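Local coordinates for Non-ribosomal peptide synthetase (Streptomyces halstedii, PDB 3WV4), which belongs, as a non-ribosomal peptide synthetase, to the AMP-binding enzyme family of the ANL clan, with an alpha/beta fold of helices packed around several beta sheets, at residues Q216-A221 with H396-Y401; S223-V228 with C345-I350; T391-H396 with A420-T425; Y340-C345 with T425-H430; V243-G248 with P286-L291. All coordinates share one frame; numbering follows the deposited sequence.

Contact 1: Q216-A221 with H396-Y401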
# COMPACT_ATOMS: atom_id res chain seq x y z
N GLN A 216 2.49 11.75 7.09
CA GLN A 216 1.14 12.01 7.62
C GLN A 216 0.04 11.59 6.69
O GLN A 216 -1.00 11.15 7.14
CB GLN A 216 0.81 13.49 7.84
CG GLN A 216 1.85 14.51 7.68
CD GLN A 216 1.31 15.92 7.95
OE1 GLN A 216 1.64 16.86 7.23
NE2 GLN A 216 0.49 16.05 8.97
N GLN A 217 0.21 11.88 5.40
CA GLN A 217 -0.80 11.52 4.41
C GLN A 217 -1.02 9.99 4.46
O GLN A 217 -2.14 9.50 4.36
CB GLN A 217 -0.37 11.91 3.01
CG GLN A 217 -0.64 13.34 2.61
CD GLN A 217 0.51 14.27 2.95
OE1 GLN A 217 1.15 14.14 3.98
NE2 GLN A 217 0.78 15.19 2.06
N ILE A 218 0.07 9.25 4.60
CA ILE A 218 0.04 7.80 4.53
C ILE A 218 -0.76 7.29 5.71
O ILE A 218 -1.69 6.54 5.54
CB ILE A 218 1.46 7.16 4.52
CG1 ILE A 218 2.19 7.42 3.17
CG2 ILE A 218 1.39 5.64 4.66
CD1 ILE A 218 3.66 7.00 3.19
N VAL A 219 -0.43 7.76 6.90
CA VAL A 219 -1.10 7.33 8.09
C VAL A 219 -2.53 7.75 8.00
O VAL A 219 -3.44 6.96 8.32
CB VAL A 219 -0.43 7.92 9.33
CG1 VAL A 219 -1.20 7.63 10.61
CG2 VAL A 219 0.98 7.33 9.47
N PHE A 220 -2.78 8.98 7.55
CA PHE A 220 -4.16 9.44 7.44
C PHE A 220 -4.95 8.56 6.50
O PHE A 220 -6.02 8.06 6.83
CB PHE A 220 -4.25 10.89 6.93
CG PHE A 220 -5.63 11.26 6.60
CD1 PHE A 220 -6.49 11.59 7.60
CD2 PHE A 220 -6.13 11.09 5.32
CE1 PHE A 220 -7.81 11.85 7.36
CE2 PHE A 220 -7.47 11.36 5.05
CZ PHE A 220 -8.31 11.72 6.09
N ALA A 221 -4.42 8.34 5.30
CA ALA A 221 -5.15 7.50 4.37
C ALA A 221 -5.38 6.12 4.92
O ALA A 221 -6.45 5.56 4.73
CB ALA A 221 -4.44 7.44 2.98
N HIS A 396 -5.10 13.25 2.56
CA HIS A 396 -4.54 12.07 1.86
C HIS A 396 -3.88 12.50 0.55
O HIS A 396 -3.17 11.70 -0.05
CB HIS A 396 -5.63 11.05 1.57
CG HIS A 396 -6.76 11.57 0.73
ND1 HIS A 396 -7.17 12.89 0.71
CD2 HIS A 396 -7.64 10.90 -0.05
CE1 HIS A 396 -8.21 13.02 -0.09
NE2 HIS A 396 -8.52 11.83 -0.56
N VAL A 397 -4.19 13.72 0.08
CA VAL A 397 -3.61 14.20 -1.16
C VAL A 397 -2.12 14.28 -0.94
O VAL A 397 -1.69 15.00 -0.05
CB VAL A 397 -4.10 15.59 -1.53
CG1 VAL A 397 -3.24 16.10 -2.72
CG2 VAL A 397 -5.59 15.54 -1.87
N MET A 398 -1.34 13.55 -1.73
CA MET A 398 0.08 13.37 -1.49
C MET A 398 0.83 14.62 -1.93
O MET A 398 0.21 15.56 -2.40
CB MET A 398 0.60 12.11 -2.24
CG MET A 398 0.00 10.81 -1.70
SD MET A 398 0.55 10.44 -0.00
CE MET A 398 -0.78 9.25 0.36
N ALA A 399 2.13 14.63 -1.77
CA ALA A 399 2.92 15.82 -1.95
C ALA A 399 3.30 16.19 -3.40
O ALA A 399 4.06 17.09 -3.54
CB ALA A 399 4.20 15.70 -1.15
N GLY A 400 2.80 15.53 -4.43
CA GLY A 400 3.25 15.78 -5.79
C GLY A 400 4.09 14.60 -6.28
O GLY A 400 4.13 13.54 -5.64
N TYR A 401 4.73 14.78 -7.44
CA TYR A 401 5.63 13.81 -8.01
C TYR A 401 7.06 14.16 -7.62
O TYR A 401 7.40 15.32 -7.51
CB TYR A 401 5.49 13.78 -9.53
CG TYR A 401 4.07 13.50 -9.97
CD1 TYR A 401 3.49 12.26 -9.74
CD2 TYR A 401 3.31 14.46 -10.60
CE1 TYR A 401 2.19 11.98 -10.14
CE2 TYR A 401 2.01 14.21 -11.01
CZ TYR A 401 1.45 12.96 -10.78
OH TYR A 401 0.13 12.70 -11.16
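Residues 216-221 form one and a half turns near the start of helix 215-229, and the irregular chain 396-401 runs against the side of this helix, the backbones coming closest where the CA atoms of Q217 and H396 are 4.6 Å apart. Q217 carries most of the contact. Its CG stands beside the backbone N and the chain then bends at CG (chi2 90°), so that the carboxamide reaches the V397 carbonyl. NE2 donates to V397 O at 3.3 Å, with an N-H...O angle of 155°; the acceptor lies close to the amide plane, and the donor meets a lone pair in the plane of the carbonyl. It is the one hydrogen bond between the two segments, and a long one. Around it the side chains meet mainly through carbon and sulfur. M398 bends at its second torsion (chi2 -67°) and brings SD to 3.5 Å from Q217 CB, while its methyl CE reaches I218 CG1 more loosely, at 4.5 Å. On the other flank the F220 ring lies obliquely beside H396, with CD2 3.8 Å from H396 CB, and A221 CB meets the same methylene at 4.1 Å. H396 holds its imidazole in the crowded position between N and C, which carries the ring away from the helix. This contact of the AMP-binding enzyme fold is largely buried: helix 246-258 supplies Y250 against I218, A221 and M398, Y412 of strand 412-413 packs on V397 and M398, and backbone bonds tie M398 to E344 and both A399 and G400 to A212 of strand 210-214.

Contact 2: S223-V228 with C345-I350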
# COMPACT_ATOMS: atom_id res chain seq x y z
N SER A 223 -5.81 5.22 8.10
CA SER A 223 -6.88 5.37 9.13
C SER A 223 -8.22 5.63 8.47
O SER A 223 -9.25 5.15 8.90
CB SER A 223 -6.54 6.52 10.11
OG SER A 223 -6.66 7.80 9.45
N SER A 224 -8.21 6.33 7.36
CA SER A 224 -9.50 6.65 6.70
C SER A 224 -10.11 5.47 5.96
O SER A 224 -11.32 5.20 6.01
CB SER A 224 -9.32 7.84 5.75
OG SER A 224 -10.51 8.15 5.08
N ILE A 225 -9.28 4.77 5.22
CA ILE A 225 -9.73 3.54 4.57
C ILE A 225 -10.30 2.57 5.62
O ILE A 225 -11.37 1.93 5.48
CB ILE A 225 -8.52 2.88 3.82
CG1 ILE A 225 -8.15 3.67 2.57
CG2 ILE A 225 -8.88 1.48 3.45
CD1 ILE A 225 -6.75 3.41 2.05
N ASN A 226 -9.57 2.45 6.71
CA ASN A 226 -9.94 1.50 7.74
C ASN A 226 -11.19 1.91 8.49
O ASN A 226 -11.97 1.04 8.86
CB ASN A 226 -8.87 1.22 8.77
CG ASN A 226 -9.18 -0.07 9.50
OD1 ASN A 226 -9.68 -1.03 8.92
ND2 ASN A 226 -9.05 -0.05 10.76
N ALA A 227 -11.44 3.21 8.60
CA ALA A 227 -12.74 3.67 9.22
C ALA A 227 -13.90 3.15 8.39
O ALA A 227 -14.99 2.94 8.89
CB ALA A 227 -12.78 5.18 9.27
N VAL A 228 -13.71 2.98 7.08
CA VAL A 228 -14.80 2.43 6.23
C VAL A 228 -14.80 0.88 6.22
O VAL A 228 -15.82 0.26 6.34
CB VAL A 228 -14.79 2.94 4.76
CG1 VAL A 228 -16.08 2.56 4.07
CG2 VAL A 228 -14.62 4.41 4.66
N CYS A 345 -3.36 10.13 -4.40
CA CYS A 345 -3.91 10.32 -3.03
C CYS A 345 -4.28 9.02 -2.30
O CYS A 345 -5.11 8.99 -1.41
CB CYS A 345 -5.13 11.22 -3.16
SG CYS A 345 -6.51 10.51 -4.00
N LYS A 346 -3.66 7.93 -2.71
CA LYS A 346 -3.96 6.55 -2.31
C LYS A 346 -5.30 6.07 -2.73
O LYS A 346 -5.38 5.04 -3.43
CB LYS A 346 -3.75 6.33 -0.82
CG LYS A 346 -4.09 4.95 -0.35
CD LYS A 346 -3.64 3.76 -1.19
CE LYS A 346 -4.14 2.44 -0.57
NZ LYS A 346 -3.68 1.17 -1.24
N ARG A 347 -6.38 6.72 -2.27
CA ARG A 347 -7.71 6.25 -2.55
C ARG A 347 -8.71 7.38 -2.50
O ARG A 347 -8.53 8.38 -1.78
CB ARG A 347 -8.08 5.07 -1.62
CG ARG A 347 -9.31 4.36 -2.05
CD ARG A 347 -9.48 2.96 -1.49
NE ARG A 347 -8.48 2.06 -2.03
CZ ARG A 347 -7.83 1.14 -1.32
NH1 ARG A 347 -8.16 0.93 -0.03
NH2 ARG A 347 -6.95 0.35 -1.91
N ILE A 348 -9.75 7.24 -3.28
CA ILE A 348 -10.71 8.33 -3.44
C ILE A 348 -12.05 8.04 -2.82
O ILE A 348 -12.62 8.92 -2.13
CB ILE A 348 -10.92 8.65 -4.93
CG1 ILE A 348 -9.59 9.26 -5.36
CG2 ILE A 348 -12.08 9.62 -5.11
CD1 ILE A 348 -9.31 9.49 -6.82
N SER A 349 -12.59 6.87 -3.12
CA SER A 349 -13.91 6.52 -2.67
C SER A 349 -13.95 5.07 -2.33
O SER A 349 -13.17 4.24 -2.90
CB SER A 349 -14.96 6.79 -3.75
OG SER A 349 -14.79 5.87 -4.86
N ILE A 350 -14.83 4.75 -1.38
CA ILE A 350 -15.13 3.38 -0.99
C ILE A 350 -16.63 3.24 -0.78
O ILE A 350 -17.24 4.11 -0.25
CB ILE A 350 -14.41 2.98 0.33
CG1 ILE A 350 -12.92 3.06 0.16
CG2 ILE A 350 -14.85 1.58 0.76
CD1 ILE A 350 -12.16 2.69 1.45
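I225 and V228, one turn apart on helix 215-229, face the stretch that enters strand 349-350 through a classic beta bulge, in which I348 and S349 both stand opposite Y340. The I225 methyl CD1 rests against two basic chains stacked together, 3.8 Å from K346 CE and 3.5 Å from R347 NH1, and I225 crosses both at about a right angle. Its other branch, CG2, meets I350 CD1 at 4.0 Å. A turn further on, V228 CG1 and I350 CG2 slide past one another in opposite directions, 3.7 Å apart. The contact is made by aliphatic carbons and one guanidinium nitrogen, without a polar bond between the segments. In the next layer K346 lays CE over one face of the R347 guanidinium, toward its rim, and sends NZ on to the carbonyl of D246. K251 brings its ammonium near R347 NH1, a like-charge approach that may favour loss of a proton from the lysine. S224 OG fixes the helix to P368 O, and I350 pairs by its backbone with L365. What turns K346 toward the helix is a classic gamma turn: K346 takes a positive phi (65°), and R347 N donates to C345 O at 2.7 Å.

Contact 3: T391-H396 with A420-T425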
# COMPACT_ATOMS: atom_id res chain seq x y z
N THR A 391 -12.39 15.74 -8.84
CA THR A 391 -11.28 16.37 -8.14
C THR A 391 -11.42 16.00 -6.68
O THR A 391 -12.51 15.64 -6.25
CB THR A 391 -11.14 17.89 -8.32
OG1 THR A 391 -12.10 18.58 -7.50
CG2 THR A 391 -11.30 18.27 -9.78
N VAL A 392 -10.31 16.12 -5.94
CA VAL A 392 -10.19 15.62 -4.59
C VAL A 392 -9.40 16.58 -3.71
O VAL A 392 -8.35 17.09 -4.11
CB VAL A 392 -9.44 14.30 -4.61
CG1 VAL A 392 -9.17 13.80 -3.21
CG2 VAL A 392 -10.22 13.28 -5.43
N THR A 393 -9.85 16.74 -2.50
CA THR A 393 -9.16 17.56 -1.53
C THR A 393 -9.08 16.83 -0.17
O THR A 393 -10.01 16.19 0.24
CB THR A 393 -9.94 18.89 -1.44
OG1 THR A 393 -9.74 19.60 -2.67
CG2 THR A 393 -9.45 19.72 -0.31
N GLY A 394 -7.96 16.93 0.53
CA GLY A 394 -7.92 16.39 1.86
C GLY A 394 -6.57 15.91 2.30
O GLY A 394 -5.58 16.04 1.57
N PRO A 395 -6.52 15.36 3.51
CA PRO A 395 -5.25 15.06 4.15
C PRO A 395 -4.57 13.81 3.63
O PRO A 395 -3.61 13.36 4.21
CB PRO A 395 -5.63 14.89 5.64
CG PRO A 395 -7.02 15.44 5.77
CD PRO A 395 -7.65 15.21 4.43
N HIS A 396 -5.10 13.25 2.56
CA HIS A 396 -4.54 12.07 1.86
C HIS A 396 -3.88 12.50 0.55
O HIS A 396 -3.17 11.70 -0.05
CB HIS A 396 -5.63 11.05 1.57
CG HIS A 396 -6.76 11.57 0.73
ND1 HIS A 396 -7.17 12.89 0.71
CD2 HIS A 396 -7.64 10.90 -0.05
CE1 HIS A 396 -8.21 13.02 -0.09
NE2 HIS A 396 -8.52 11.83 -0.56
N ALA A 420 -0.17 20.83 -4.49
CA ALA A 420 -1.13 21.77 -3.97
C ALA A 420 -2.32 21.02 -3.45
O ALA A 420 -2.39 19.79 -3.52
CB ALA A 420 -1.54 22.72 -5.04
N MET A 421 -3.26 21.78 -2.91
CA MET A 421 -4.34 21.26 -2.12
C MET A 421 -5.49 20.64 -2.93
O MET A 421 -6.34 20.06 -2.32
CB MET A 421 -4.87 22.35 -1.14
CG MET A 421 -5.62 23.50 -1.82
SD MET A 421 -6.08 24.92 -0.77
CE MET A 421 -4.52 25.79 -0.57
N ARG A 422 -5.56 20.75 -4.26
CA ARG A 422 -6.64 20.08 -5.01
C ARG A 422 -6.10 19.18 -6.07
O ARG A 422 -5.38 19.63 -6.97
CB ARG A 422 -7.63 21.06 -5.61
CG ARG A 422 -8.58 20.43 -6.63
CD ARG A 422 -10.00 20.97 -6.55
NE ARG A 422 -10.04 22.36 -6.13
CZ ARG A 422 -11.03 22.91 -5.42
NH1 ARG A 422 -12.07 22.18 -5.05
NH2 ARG A 422 -10.96 24.20 -5.07
N LEU A 423 -6.40 17.89 -5.95
CA LEU A 423 -5.93 16.93 -6.95
C LEU A 423 -6.94 16.84 -8.06
O LEU A 423 -8.11 16.57 -7.82
CB LEU A 423 -5.76 15.53 -6.35
CG LEU A 423 -5.50 14.41 -7.34
CD1 LEU A 423 -4.11 14.58 -7.93
CD2 LEU A 423 -5.72 13.04 -6.69
N HIS A 424 -6.46 17.03 -9.28
CA HIS A 424 -7.28 16.87 -10.48
C HIS A 424 -6.93 15.54 -11.09
O HIS A 424 -5.80 15.34 -11.54
CB HIS A 424 -6.97 18.02 -11.47
CG HIS A 424 -7.45 19.36 -11.01
ND1 HIS A 424 -8.53 20.00 -11.57
CD2 HIS A 424 -6.99 20.17 -10.03
CE1 HIS A 424 -8.72 21.15 -10.95
NE2 HIS A 424 -7.80 21.27 -10.01
N THR A 425 -7.89 14.63 -11.12
CA THR A 425 -7.59 13.24 -11.43
C THR A 425 -7.49 12.92 -12.92
O THR A 425 -6.97 11.86 -13.30
CB THR A 425 -8.70 12.33 -10.90
OG1 THR A 425 -9.90 12.59 -11.64
CG2 THR A 425 -8.93 12.54 -9.38
O HOH W 1 -5.82 18.83 -0.04
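The H424 imidazole carries a methyl over one face: T391 CG2 stands 4.1 Å from the ring centroid, 28° off the normal, in a CH-pi contact. H424 ND1 is bonded to E389 OE1. The R422 guanidinium has T391 OG1 at its edge, near the plane, and R422 CD lies 3.3 Å from T391 OG1. The polar ends find their main partner in E373, whose carboxylate makes a salt bridge with R422 NH1 and whose carbonyl O is bonded to T391 OG1. At the edge of the H396 ring, in its plane, lie T393 C and G394 N. Strands 388-393 and 422-425 carry T391, R422 and H424 and form an antiparallel ladder. V392 and L423 are a hydrogen-bonded pair, N to O at 2.9 Å from V392 to L423 and 2.8 Å in return; T391 and H424 are the adjoining non-hydrogen-bonded pair, with T391 CA 3.2 Å from L423 O in a CA-H...O contact. V392 and L423 turn to the other face of the sheet, V392 CB 4.3 Å from L423 CB. Past the ladder a water takes over the pairing: it accepts from G394 N at 2.9 Å and donates to M421 O at 2.6 Å.

Contact 4: Y340-C345 with T425-H430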
# COMPACT_ATOMS: atom_id res chain seq x y z
N TYR A 340 -12.40 3.05 -5.41
CA TYR A 340 -11.76 3.74 -6.53
C TYR A 340 -10.71 4.64 -5.96
O TYR A 340 -10.89 5.23 -4.87
CB TYR A 340 -12.80 4.52 -7.33
CG TYR A 340 -12.26 5.69 -8.07
CD1 TYR A 340 -11.41 5.50 -9.22
CD2 TYR A 340 -12.61 6.99 -7.72
CE1 TYR A 340 -10.93 6.60 -9.92
CE2 TYR A 340 -12.10 8.09 -8.41
CZ TYR A 340 -11.29 7.89 -9.53
OH TYR A 340 -10.77 8.99 -10.21
N GLY A 341 -9.60 4.73 -6.64
CA GLY A 341 -8.54 5.60 -6.22
C GLY A 341 -7.47 5.80 -7.26
O GLY A 341 -7.51 5.17 -8.31
N GLN A 342 -6.50 6.65 -6.94
CA GLN A 342 -5.27 6.84 -7.72
C GLN A 342 -4.16 6.88 -6.72
O GLN A 342 -4.38 7.32 -5.59
CB GLN A 342 -5.24 8.23 -8.42
CG GLN A 342 -6.10 8.35 -9.66
CD GLN A 342 -5.98 9.72 -10.35
OE1 GLN A 342 -5.43 10.69 -9.81
NE2 GLN A 342 -6.44 9.77 -11.55
N THR A 343 -2.95 6.60 -7.19
CA THR A 343 -1.76 6.71 -6.39
C THR A 343 -1.50 8.10 -5.82
O THR A 343 -1.10 8.24 -4.64
CB THR A 343 -0.55 6.25 -7.22
OG1 THR A 343 -0.78 4.92 -7.69
CG2 THR A 343 0.66 6.23 -6.35
N GLU A 344 -1.92 9.13 -6.57
CA GLU A 344 -1.74 10.53 -6.18
C GLU A 344 -2.39 10.92 -4.85
O GLU A 344 -1.96 11.91 -4.18
CB GLU A 344 -2.25 11.43 -7.32
CG GLU A 344 -1.34 11.54 -8.54
CD GLU A 344 -1.40 10.36 -9.52
OE1 GLU A 344 -1.97 9.27 -9.25
OE2 GLU A 344 -0.79 10.50 -10.59
N CYS A 345 -3.36 10.13 -4.40
CA CYS A 345 -3.91 10.32 -3.03
C CYS A 345 -4.28 9.02 -2.30
O CYS A 345 -5.11 8.99 -1.41
CB CYS A 345 -5.13 11.22 -3.16
SG CYS A 345 -6.51 10.51 -4.00
N THR A 425 -7.89 14.63 -11.12
CA THR A 425 -7.59 13.24 -11.43
C THR A 425 -7.49 12.92 -12.92
O THR A 425 -6.97 11.86 -13.30
CB THR A 425 -8.70 12.33 -10.90
OG1 THR A 425 -9.90 12.59 -11.64
CG2 THR A 425 -8.93 12.54 -9.38
N GLY A 426 -8.10 13.75 -13.76
CA GLY A 426 -8.21 13.44 -15.17
C GLY A 426 -9.27 12.39 -15.41
O GLY A 426 -9.42 11.91 -16.51
N ASP A 427 -10.02 12.01 -14.39
CA ASP A 427 -11.15 11.13 -14.62
C ASP A 427 -12.40 12.00 -14.62
O ASP A 427 -12.44 13.06 -13.99
CB ASP A 427 -11.22 10.03 -13.56
CG ASP A 427 -10.10 8.98 -13.72
OD1 ASP A 427 -9.64 8.73 -14.85
OD2 ASP A 427 -9.70 8.40 -12.68
N TYR A 428 -13.44 11.54 -15.30
CA TYR A 428 -14.68 12.29 -15.35
C TYR A 428 -15.82 11.48 -14.74
O TYR A 428 -15.91 10.28 -14.90
CB TYR A 428 -15.01 12.68 -16.81
CG TYR A 428 -14.12 13.73 -17.26
CD1 TYR A 428 -14.54 15.06 -17.32
CD2 TYR A 428 -12.83 13.43 -17.65
CE1 TYR A 428 -13.68 16.04 -17.75
CE2 TYR A 428 -11.97 14.41 -18.07
CZ TYR A 428 -12.40 15.70 -18.12
OH TYR A 428 -11.53 16.65 -18.56
N GLY A 429 -16.75 12.17 -14.10
CA GLY A 429 -17.91 11.50 -13.52
C GLY A 429 -18.80 12.48 -12.78
O GLY A 429 -18.70 13.71 -12.96
N HIS A 430 -19.69 11.94 -11.95
CA HIS A 430 -20.67 12.78 -11.29
C HIS A 430 -21.00 12.23 -9.90
O HIS A 430 -20.80 11.05 -9.64
CB HIS A 430 -21.93 12.90 -12.18
CG HIS A 430 -22.71 11.62 -12.32
ND1 HIS A 430 -22.48 10.71 -13.31
CD2 HIS A 430 -23.74 11.13 -11.60
CE1 HIS A 430 -23.33 9.70 -13.20
NE2 HIS A 430 -24.09 9.92 -12.15
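T425 OG1 is gripped by two hydrogen bonds: it accepts from D427 N at 2.8 Å, nearly straight at 161°, and bonds to the backbone carbonyl of I390 in the neighbouring strand. The hydroxyl is placed for both by sitting between the backbone N and C, the crowded position. The carbonyl of the same residue is held from the opposing segment. Q342, extended beyond CG, crosses T425 obliquely, and NE2 donates to T425 O at 2.8 Å, with the oxygen close to the amide plane and the donor on a carbonyl lone pair. The amide also packs on the threonine, Q342 NE2 3.5 Å from T425 CB. The bond from OG1 to the amide two residues on defines an ST turn, and it spans the corner at G426, where the chain passes from strand 422-425 into strand 427-431. G426 takes a positive phi of 75°, favourable for glycine, and its N is bonded to E389 OE2. Beyond the corner, D427 receives the second link across the contact. Y340 OH, at the end of strand 335-340, donates to D427 OD2 at 2.8 Å, and OD2 accepts through its anti lone pair, directed away from the other carboxylate oxygen. OD2 lies at the edge of the phenol, in the ring plane, and the carboxylate is turned 49° against it. Such a bond would be expected to favour the charged form of the aspartate. The phenol is steadied by an edge-to-face meeting with F439, and on the Q342 side C345 N closes a turn onto Q342 O at 3.2 Å.

Contact 5: V243-G248 with P286-L291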
# COMPACT_ATOMS: atom_id res chain seq x y z
N VAL A 243 3.79 -6.03 -1.89
CA VAL A 243 3.91 -4.92 -0.93
C VAL A 243 4.77 -3.77 -1.45
O VAL A 243 4.99 -2.79 -0.74
CB VAL A 243 4.40 -5.41 0.44
CG1 VAL A 243 3.40 -6.42 1.00
CG2 VAL A 243 5.79 -6.02 0.38
N SER A 244 5.21 -3.88 -2.71
CA SER A 244 5.85 -2.81 -3.50
C SER A 244 4.87 -1.99 -4.35
O SER A 244 5.24 -1.02 -4.97
CB SER A 244 6.82 -3.44 -4.52
OG SER A 244 7.71 -4.34 -3.87
N TRP A 245 3.64 -2.45 -4.42
CA TRP A 245 2.54 -1.74 -5.01
C TRP A 245 1.79 -1.14 -3.79
O TRP A 245 1.74 -1.73 -2.71
CB TRP A 245 1.75 -2.78 -5.84
CG TRP A 245 0.37 -2.39 -6.33
CD1 TRP A 245 -0.17 -1.14 -6.44
CD2 TRP A 245 -0.63 -3.30 -6.84
NE1 TRP A 245 -1.45 -1.21 -6.94
CE2 TRP A 245 -1.76 -2.51 -7.21
CE3 TRP A 245 -0.68 -4.69 -7.03
CZ2 TRP A 245 -2.93 -3.06 -7.75
CZ3 TRP A 245 -1.84 -5.24 -7.56
CH2 TRP A 245 -2.95 -4.42 -7.91
N ASP A 246 1.33 0.08 -3.91
CA ASP A 246 0.68 0.72 -2.79
C ASP A 246 -0.54 -0.10 -2.26
O ASP A 246 -0.94 0.03 -1.09
CB ASP A 246 0.36 2.20 -3.10
CG ASP A 246 -0.70 2.39 -4.16
OD1 ASP A 246 -1.18 1.38 -4.74
OD2 ASP A 246 -1.05 3.58 -4.42
N PHE A 247 -1.08 -0.98 -3.08
CA PHE A 247 -2.20 -1.80 -2.66
C PHE A 247 -1.74 -2.70 -1.53
O PHE A 247 -2.26 -2.61 -0.43
CB PHE A 247 -2.80 -2.59 -3.86
CG PHE A 247 -4.16 -3.19 -3.59
CD1 PHE A 247 -4.95 -2.79 -2.49
CD2 PHE A 247 -4.68 -4.15 -4.45
CE1 PHE A 247 -6.20 -3.34 -2.27
CE2 PHE A 247 -5.95 -4.69 -4.23
CZ PHE A 247 -6.69 -4.30 -3.14
N GLY A 248 -0.70 -3.49 -1.76
CA GLY A 248 -0.15 -4.34 -0.70
C GLY A 248 0.50 -3.57 0.45
O GLY A 248 0.42 -3.97 1.61
N PRO A 286 -7.67 -8.81 -0.16
CA PRO A 286 -7.77 -7.81 -1.25
C PRO A 286 -7.67 -8.56 -2.57
O PRO A 286 -6.94 -9.55 -2.66
CB PRO A 286 -6.56 -6.88 -1.00
CG PRO A 286 -5.66 -7.63 -0.08
CD PRO A 286 -6.52 -8.57 0.72
N ILE A 287 -8.42 -8.11 -3.57
CA ILE A 287 -8.40 -8.76 -4.88
C ILE A 287 -8.35 -7.75 -6.03
O ILE A 287 -8.54 -6.54 -5.83
CB ILE A 287 -9.69 -9.61 -5.11
CG1 ILE A 287 -10.92 -8.71 -4.96
CG2 ILE A 287 -9.75 -10.77 -4.13
CD1 ILE A 287 -12.17 -9.31 -5.55
N VAL A 288 -8.16 -8.31 -7.21
CA VAL A 288 -8.22 -7.65 -8.50
C VAL A 288 -9.07 -8.58 -9.39
O VAL A 288 -9.18 -9.78 -9.10
CB VAL A 288 -6.75 -7.50 -8.99
CG1 VAL A 288 -6.64 -7.20 -10.46
CG2 VAL A 288 -6.03 -6.46 -8.17
N PRO A 289 -9.75 -8.04 -10.45
CA PRO A 289 -10.63 -8.92 -11.23
C PRO A 289 -10.01 -10.28 -11.60
O PRO A 289 -10.68 -11.33 -11.45
CB PRO A 289 -10.93 -8.10 -12.47
CG PRO A 289 -10.99 -6.70 -11.92
CD PRO A 289 -9.88 -6.64 -10.90
N SER A 290 -8.75 -10.24 -12.03
CA SER A 290 -8.10 -11.45 -12.51
C SER A 290 -7.97 -12.46 -11.37
O SER A 290 -8.39 -13.59 -11.53
CB SER A 290 -6.77 -11.16 -13.20
OG SER A 290 -5.77 -10.84 -12.24
N LEU A 291 -7.50 -12.04 -10.20
CA LEU A 291 -7.50 -12.91 -9.02
C LEU A 291 -8.89 -13.40 -8.56
O LEU A 291 -9.05 -14.54 -8.12
CB LEU A 291 -6.80 -12.21 -7.86
CG LEU A 291 -6.52 -13.03 -6.60
CD1 LEU A 291 -5.83 -14.34 -6.93
CD2 LEU A 291 -5.66 -12.23 -5.61
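The start of helix 246-258 packs against a strand-to-helix transition, where strand 284-287, at one end of the large mixed sheet, passes through V288 into helix 289-300. W245 and V288 occupy the N-cap positions of the two helices. F247 does most of the packing, its CG anti to the backbone N (chi1 -166°), so that the ring reaches out to the strand. The tip of the ring presses on the proline, with CZ 3.4 Å from P286 CB, a snug approach in which the two side chains cross obliquely. Along the flank of the ring, CE2 lies 3.6 Å from I287 O, and that carbonyl oxygen sits in the ring plane at its edge, where the slightly positive ring hydrogens would be expected to face it. CE2 also meets V288 CG2, at 4.3 Å. The far end of the W245 indole reaches the same methyl: the two side chains point at each other tip to tip, with W245 CH2 3.7 Å from V288 CG2 and the methyl near the indole plane. V288 CG2 is thus touched by the edges of two aromatic rings. The indole is braced from within its own segment, since F247 CB stands 3.5 Å above its plane, over the centre. The surroundings complete the packing: M241 and S315 touch F247, R347 reaches it from the loop before strand 349-350, K251 of helix 246-258 lies on P286, and I287 hydrogen-bonds by its backbone to T313, while its side chain, turned away, packs on F312 and N314 of strand 311-314.

How the contacts relate
Contacts 1 and 2 use successive turns of helix 215-229, their centres 11 Å apart, and contact 1 shares H396 with contact 3. Contacts 2 and 4 share C345, and contacts 3 and 4 share T425, at the corner before strand 427-431. Contacts 2 to 5 reach the large mixed sheet containing strands 284-287 and 388-393. Along the chain, contact 5 lies within the span of contact 2, itself within that of contact 1, whereas contact 1 alternates with contacts 3 and 4, and contact 2 with contact 4. Contact 5 touches contact 2, centres about 15 Å apart, and is furthest from contact 3, about 23 Å between centres. Residues 340-350 thus link the helices to the C-terminal strands.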